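Local coordinates for histone-lysine N-methyltransferase, H3 lysine-9 specific SUVH6 (Arabidopsis thaliana, PDB 6A5N) that methylates histone H3 and binds methylated DNA through an SRA domain that holds a methylcytosine turned out of the duplex, at a contact of chain A with DNA. Numbering follows the deposited sequence.

Contact 1 and contact 2 are neighbouring stretches of one DNA-binding surface, the centres of their C-alpha atoms about 10 Å apart. They share Arg81, first residue of helix 81-87, and nucleotide DA9. Contact 1 holds the phosphates on the 3' side of the modified nucleotide. Contact 2 holds 5CM8, a 5-methylcytosine without a pairing partner, by its phosphate and one face of its base, and sends Gln94 between its neighbours. Together they exemplify base flipping by an SRA domain: the strand is gripped at consecutive phosphates while the methylated base stands outside the helix. Arg81 links both: its NH1 bonds the DA9 phosphate and the Gln94 carbonyl.

Contact 1: a contact of chain A with DNA. Residues 45, 80-81, 93, 179, 190. With nucleotides of chain B.
Arg81 and Tyr190 meet the phosphate between DA9 and DG10 of chain B through its two non-bridging oxygens, and in this patch the DNA is held by its backbone, with no base readout: the partners are phosphates and sugars. The backbone N of Arg81, at the start of helix 81-87, donates to DG10 OP1 at 2.8 Å in a nearly straight bond. The helix end would probably add a favourable field for the negative charge. Tyr190 reaches the other oxygen tip first, its hydroxyl OH 2.5 Å from DG10 OP2, which lies in the plane of the ring. A phenylalanine in place of Tyr190 would probably leave OP2 without this hydrogen-bond donor and the phosphate less firmly positioned. Beside the same nucleotide, the CD1 edge of Tyr80 lies 3.9 Å from the sugar carbon C5' of DG10, while Asp45 CB sits above one face of that ring, toward its rim.

One step upstream, the DA9 phosphate is approached by two basic side chains. The amine NZ of Lys179 makes a salt bridge to OP2, modelled so short that its exact length is doubtful. Arg81 turns its guanidinium back toward OP1 through bends at chi2 (-75°) and chi3 (-53°). Its NH1 forms a charged hydrogen bond of 3.2 Å to DA9 OP1, the oxygen lying 2° from the guanidinium plane.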
loop_
_atom_site.group_PDB
_atom_site.type_symbol
_atom_site.label_atom_id
_atom_site.label_comp_id
_atom_site.label_asym_id
_atom_site.label_seq_id
_atom_site.Cartn_x
_atom_site.Cartn_y
_atom_site.Cartn_z
ATOM N N ASP A 45 11.317 11.470 1.972
ATOM C CA ASP A 45 11.056 11.431 0.523
ATOM C C ASP A 45 12.274 11.856 -0.299
ATOM O O ASP A 45 12.605 11.202 -1.297
ATOM C CB ASP A 45 9.839 12.298 0.136
ATOM C CG ASP A 45 9.916 13.728 0.680
ATOM O OD1 ASP A 45 10.589 13.965 1.707
ATOM O OD2 ASP A 45 9.289 14.626 0.073
ATOM N N TYR A 80 3.672 10.874 -1.796
ATOM C CA TYR A 80 4.600 11.966 -2.030
ATOM C C TYR A 80 4.582 12.459 -3.479
ATOM O O TYR A 80 4.508 11.659 -4.430
ATOM C CB TYR A 80 6.025 11.532 -1.650
ATOM C CG TYR A 80 6.240 11.385 -0.158
ATOM C CD1 TYR A 80 6.451 12.498 0.642
ATOM C CD2 TYR A 80 6.238 10.132 0.447
ATOM C CE1 TYR A 80 6.646 12.368 2.009
ATOM C CE2 TYR A 80 6.429 9.997 1.805
ATOM C CZ TYR A 80 6.637 11.119 2.581
ATOM O OH TYR A 80 6.841 10.988 3.934
ATOM N N ARG A 81 4.673 13.774 -3.641
ATOM C CA ARG A 81 4.877 14.375 -4.943
ATOM C C ARG A 81 6.125 13.807 -5.608
ATOM O O ARG A 81 6.216 13.719 -6.835
ATOM C CB ARG A 81 4.968 15.895 -4.785
ATOM C CG ARG A 81 3.610 16.581 -4.647
ATOM C CD ARG A 81 2.901 16.630 -6.017
ATOM N NE ARG A 81 3.807 17.243 -6.975
ATOM C CZ ARG A 81 3.875 18.555 -7.178
ATOM N NH1 ARG A 81 3.053 19.370 -6.534
ATOM N NH2 ARG A 81 4.739 19.058 -8.038
ATOM N N SER A 93 8.905 19.034 -8.159
ATOM C CA SER A 93 8.663 18.550 -6.797
ATOM C C SER A 93 7.483 19.256 -6.147
ATOM O O SER A 93 6.730 18.641 -5.396
ATOM C CB SER A 93 9.919 18.719 -5.931
ATOM O OG SER A 93 10.262 20.087 -5.757
ATOM N N LYS A 179 -4.775 18.702 1.935
ATOM C CA LYS A 179 -3.794 18.406 2.935
ATOM C C LYS A 179 -4.016 19.300 4.147
ATOM O O LYS A 179 -3.749 20.501 4.082
ATOM C CB LYS A 179 -2.400 18.575 2.355
ATOM C CG LYS A 179 -1.746 17.269 1.944
ATOM C CD LYS A 179 -0.636 17.492 0.936
ATOM C CE LYS A 179 -1.181 18.077 -0.358
ATOM N NZ LYS A 179 -0.713 19.457 -0.637
ATOM N N TYR A 190 -2.267 11.480 -3.212
ATOM C CA TYR A 190 -2.418 11.813 -4.624
ATOM C C TYR A 190 -3.017 10.640 -5.397
ATOM O O TYR A 190 -2.578 9.494 -5.227
ATOM C CB TYR A 190 -1.068 12.213 -5.221
ATOM C CG TYR A 190 -0.405 13.348 -4.478
ATOM C CD1 TYR A 190 0.574 13.106 -3.522
ATOM C CD2 TYR A 190 -0.771 14.663 -4.720
ATOM C CE1 TYR A 190 1.177 14.136 -2.844
ATOM C CE2 TYR A 190 -0.172 15.706 -4.037
ATOM C CZ TYR A 190 0.800 15.429 -3.103
ATOM O OH TYR A 190 1.401 16.458 -2.426
ATOM P P DA B 9 1.110 20.450 -3.657
ATOM O OP1 DA B 9 0.624 19.332 -4.490
ATOM O OP2 DA B 9 0.847 20.426 -2.199
ATOM O "O5'" DA B 9 2.688 20.558 -3.882
ATOM C "C5'" DA B 9 3.538 20.954 -2.803
ATOM C "C4'" DA B 9 4.490 19.833 -2.430
ATOM O "O4'" DA B 9 5.675 20.389 -1.833
ATOM C "C3'" DA B 9 3.961 18.905 -1.367
ATOM O "O3'" DA B 9 4.734 17.686 -1.369
ATOM C "C2'" DA B 9 4.181 19.731 -0.102
ATOM C "C1'" DA B 9 5.508 20.430 -0.420
ATOM N N9 DA B 9 5.560 21.823 -0.022
ATOM C C8 DA B 9 4.506 22.674 0.105
ATOM N N7 DA B 9 4.843 23.890 0.449
ATOM C C5 DA B 9 6.236 23.830 0.542
ATOM C C6 DA B 9 7.215 24.794 0.869
ATOM N N6 DA B 9 6.923 26.063 1.181
ATOM N N1 DA B 9 8.502 24.398 0.865
ATOM C C2 DA B 9 8.789 23.126 0.559
ATOM N N3 DA B 9 7.956 22.137 0.241
ATOM C C4 DA B 9 6.685 22.561 0.251
ATOM P P DG B 10 4.202 16.396 -0.566
ATOM O OP1 DG B 10 4.817 15.202 -1.190
ATOM O OP2 DG B 10 2.730 16.442 -0.364
ATOM O "O5'" DG B 10 4.800 16.612 0.905
ATOM C "C5'" DG B 10 6.166 16.390 1.133
ATOM C "C4'" DG B 10 6.605 17.081 2.403
ATOM O "O4'" DG B 10 6.459 18.509 2.264
ATOM C "C3'" DG B 10 5.801 16.703 3.651
ATOM O "O3'" DG B 10 6.665 16.016 4.545
ATOM C "C2'" DG B 10 5.307 18.057 4.212
ATOM C "C1'" DG B 10 6.274 19.031 3.555
ATOM N N9 DG B 10 5.801 20.420 3.462
ATOM C C8 DG B 10 4.564 20.856 3.063
ATOM N N7 DG B 10 4.436 22.155 3.074
ATOM C C5 DG B 10 5.674 22.611 3.505
ATOM C C6 DG B 10 6.141 23.936 3.723
ATOM O O6 DG B 10 5.533 25.005 3.556
ATOM N N1 DG B 10 7.468 23.952 4.169
ATOM C C2 DG B 10 8.230 22.824 4.380
ATOM N N2 DG B 10 9.476 23.020 4.807
ATOM N N3 DG B 10 7.800 21.584 4.181
ATOM C C4 DG B 10 6.522 21.553 3.746
#

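Contact 2: a contact of chain A with DNA. Residues 81, 94-96, 117, 132. With nucleotides of chain B.
Ala95 and Gln94 meet DT7, the 5' neighbour of the flipped nucleotide, by loose contacts: Ala95 CB lies 4.0 Å from the sugar carbon C4', and Gln94 CB 3.7 Å from the base oxygen O2 on the minor-groove edge. The strand then reaches 5CM8, whose phosphate is held through both non-bridging oxygens. The backbone N of Gly96 donates to 5CM8 OP1 at 2.7 Å. The phenol OH of Tyr117 donates to 5CM8 OP2 at 2.8 Å, with that oxygen in the plane of the ring. Tyr117 thereby serves twice, for the CD1-CE1 side of the same ring lies over the face of the unpaired methylcytosine, CD1 3.3 Å from 5CM8 C5, the two planes inclined by about 44°. Gln132 CB approaches the 5-methyl carbon C5A of 5CM8 at 4.1 Å, a loose contact next to the mark that distinguishes this base.

On the 3' side, the extended Gln94 side chain (chi2 -163°) lays its amide over the face of the DA9 base, CD 3.8 Å from C4, so that it probably fills part of the place in the stack left by 5CM8. Arg81 probably steadies this loop: NH2 bonds to Ala95 O, far out of the guanidinium plane, and NH1, which also binds the DA9 phosphate, donates to Gln94 O at 2.6 Å, coming from above the carbonyl plane.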
loop_
_atom_site.group_PDB
_atom_site.type_symbol
_atom_site.label_atom_id
_atom_site.label_comp_id
_atom_site.label_asym_id
_atom_site.label_seq_id
_atom_site.Cartn_x
_atom_site.Cartn_y
_atom_site.Cartn_z
ATOM N N ARG A 81 4.673 13.774 -3.641
ATOM C CA ARG A 81 4.877 14.375 -4.943
ATOM C C ARG A 81 6.125 13.807 -5.608
ATOM O O ARG A 81 6.216 13.719 -6.835
ATOM C CB ARG A 81 4.968 15.895 -4.785
ATOM C CG ARG A 81 3.610 16.581 -4.647
ATOM C CD ARG A 81 2.901 16.630 -6.017
ATOM N NE ARG A 81 3.807 17.243 -6.975
ATOM C CZ ARG A 81 3.875 18.555 -7.178
ATOM N NH1 ARG A 81 3.053 19.370 -6.534
ATOM N NH2 ARG A 81 4.739 19.058 -8.038
ATOM N N GLN A 94 7.312 20.538 -6.465
ATOM C CA GLN A 94 6.275 21.381 -5.862
ATOM C C GLN A 94 5.205 21.871 -6.838
ATOM O O GLN A 94 4.014 21.770 -6.558
ATOM C CB GLN A 94 6.917 22.604 -5.217
ATOM C CG GLN A 94 7.763 22.283 -4.017
ATOM C CD GLN A 94 8.035 23.501 -3.174
ATOM O OE1 GLN A 94 9.118 23.642 -2.620
ATOM N NE2 GLN A 94 7.055 24.398 -3.080
ATOM N N ALA A 95 5.637 22.427 -7.968
ATOM C CA ALA A 95 4.732 23.160 -8.880
ATOM C C ALA A 95 3.605 22.315 -9.459
ATOM O O ALA A 95 3.787 21.129 -9.747
ATOM C CB ALA A 95 5.526 23.780 -10.025
ATOM N N GLY A 96 2.452 22.943 -9.655
ATOM C CA GLY A 96 1.297 22.262 -10.215
ATOM C C GLY A 96 1.380 21.933 -11.695
ATOM O O GLY A 96 0.828 20.918 -12.139
ATOM N N TYR A 117 -4.748 26.561 -4.689
ATOM C CA TYR A 117 -5.573 27.655 -5.205
ATOM C C TYR A 117 -7.030 27.223 -5.085
ATOM O O TYR A 117 -7.297 26.138 -4.564
ATOM C CB TYR A 117 -5.234 27.983 -6.667
ATOM C CG TYR A 117 -3.806 28.427 -6.944
ATOM C CD1 TYR A 117 -2.758 27.514 -6.918
ATOM C CD2 TYR A 117 -3.516 29.747 -7.268
ATOM C CE1 TYR A 117 -1.462 27.907 -7.182
ATOM C CE2 TYR A 117 -2.220 30.149 -7.539
ATOM C CZ TYR A 117 -1.202 29.222 -7.491
ATOM O OH TYR A 117 0.096 29.596 -7.755
ATOM N N GLN A 132 -1.097 29.599 -12.374
ATOM C CA GLN A 132 -0.145 29.851 -11.320
ATOM C C GLN A 132 0.508 31.203 -11.456
ATOM O O GLN A 132 1.125 31.504 -12.451
ATOM C CB GLN A 132 0.919 28.752 -11.305
ATOM C CG GLN A 132 2.069 28.955 -12.261
ATOM C CD GLN A 132 2.926 27.726 -12.471
ATOM O OE1 GLN A 132 2.779 26.717 -11.803
ATOM N NE2 GLN A 132 3.834 27.817 -13.413
ATOM P P DT B 7 6.148 31.321 -8.758
ATOM O OP1 DT B 7 4.871 31.641 -9.438
ATOM O OP2 DT B 7 6.633 32.148 -7.628
ATOM O "O5'" DT B 7 6.094 29.809 -8.239
ATOM C "C5'" DT B 7 5.811 28.761 -9.154
ATOM C "C4'" DT B 7 5.778 27.421 -8.445
ATOM O "O4'" DT B 7 7.120 27.045 -8.063
ATOM C "C3'" DT B 7 4.934 27.385 -7.170
ATOM O "O3'" DT B 7 4.135 26.218 -7.177
ATOM C "C2'" DT B 7 5.975 27.355 -6.048
ATOM C "C1'" DT B 7 7.123 26.617 -6.718
ATOM N N1 DT B 7 8.466 26.924 -6.140
ATOM C C2 DT B 7 9.465 25.993 -6.264
ATOM O O2 DT B 7 9.309 24.914 -6.811
ATOM N N3 DT B 7 10.658 26.362 -5.723
ATOM C C4 DT B 7 10.961 27.538 -5.092
ATOM O O4 DT B 7 12.081 27.760 -4.649
ATOM C C5 DT B 7 9.874 28.490 -4.998
ATOM C C7 DT B 7 10.086 29.819 -4.325
ATOM C C6 DT B 7 8.688 28.141 -5.524
ATOM N N1 5CM B 8 -1.458 23.682 -7.073
ATOM C C2 5CM B 8 -2.753 23.483 -6.760
ATOM N N3 5CM B 8 -3.754 23.970 -7.605
ATOM C C4 5CM B 8 -3.427 24.774 -8.707
ATOM C C5 5CM B 8 -2.102 25.067 -8.978
ATOM C C5A 5CM B 8 -1.747 25.857 -10.053
ATOM C C6 5CM B 8 -1.128 24.546 -8.141
ATOM O O2 5CM B 8 -3.054 22.757 -5.824
ATOM N N4 5CM B 8 -4.334 25.293 -9.529
ATOM C "C1'" 5CM B 8 -0.248 23.326 -6.268
ATOM C "C2'" 5CM B 8 1.121 22.945 -6.546
ATOM C "C3'" 5CM B 8 1.338 22.809 -4.907
ATOM C "C4'" 5CM B 8 1.002 24.240 -4.448
ATOM O "O4'" 5CM B 8 -0.203 24.354 -5.250
ATOM O "O3'" 5CM B 8 0.496 21.822 -4.255
ATOM C "C5'" 5CM B 8 2.188 24.526 -5.378
ATOM O "O5'" 5CM B 8 1.969 25.831 -5.929
ATOM P P 5CM B 8 2.550 26.330 -7.367
ATOM O OP1 5CM B 8 2.196 25.402 -8.463
ATOM O OP2 5CM B 8 2.256 27.773 -7.500
ATOM P P DA B 9 1.110 20.450 -3.657
ATOM O OP1 DA B 9 0.624 19.332 -4.490
ATOM O OP2 DA B 9 0.847 20.426 -2.199
ATOM O "O5'" DA B 9 2.688 20.558 -3.882
ATOM C "C5'" DA B 9 3.538 20.954 -2.803
ATOM C "C4'" DA B 9 4.490 19.833 -2.430
ATOM O "O4'" DA B 9 5.675 20.389 -1.833
ATOM C "C3'" DA B 9 3.961 18.905 -1.367
ATOM O "O3'" DA B 9 4.734 17.686 -1.369
ATOM C "C2'" DA B 9 4.181 19.731 -0.102
ATOM C "C1'" DA B 9 5.508 20.430 -0.420
ATOM N N9 DA B 9 5.560 21.823 -0.022
ATOM C C8 DA B 9 4.506 22.674 0.105
ATOM N N7 DA B 9 4.843 23.890 0.449
ATOM C C5 DA B 9 6.236 23.830 0.542
ATOM C C6 DA B 9 7.215 24.794 0.869
ATOM N N6 DA B 9 6.923 26.063 1.181
ATOM N N1 DA B 9 8.502 24.398 0.865
ATOM C C2 DA B 9 8.789 23.126 0.559
ATOM N N3 DA B 9 7.956 22.137 0.241
ATOM C C4 DA B 9 6.685 22.561 0.251
#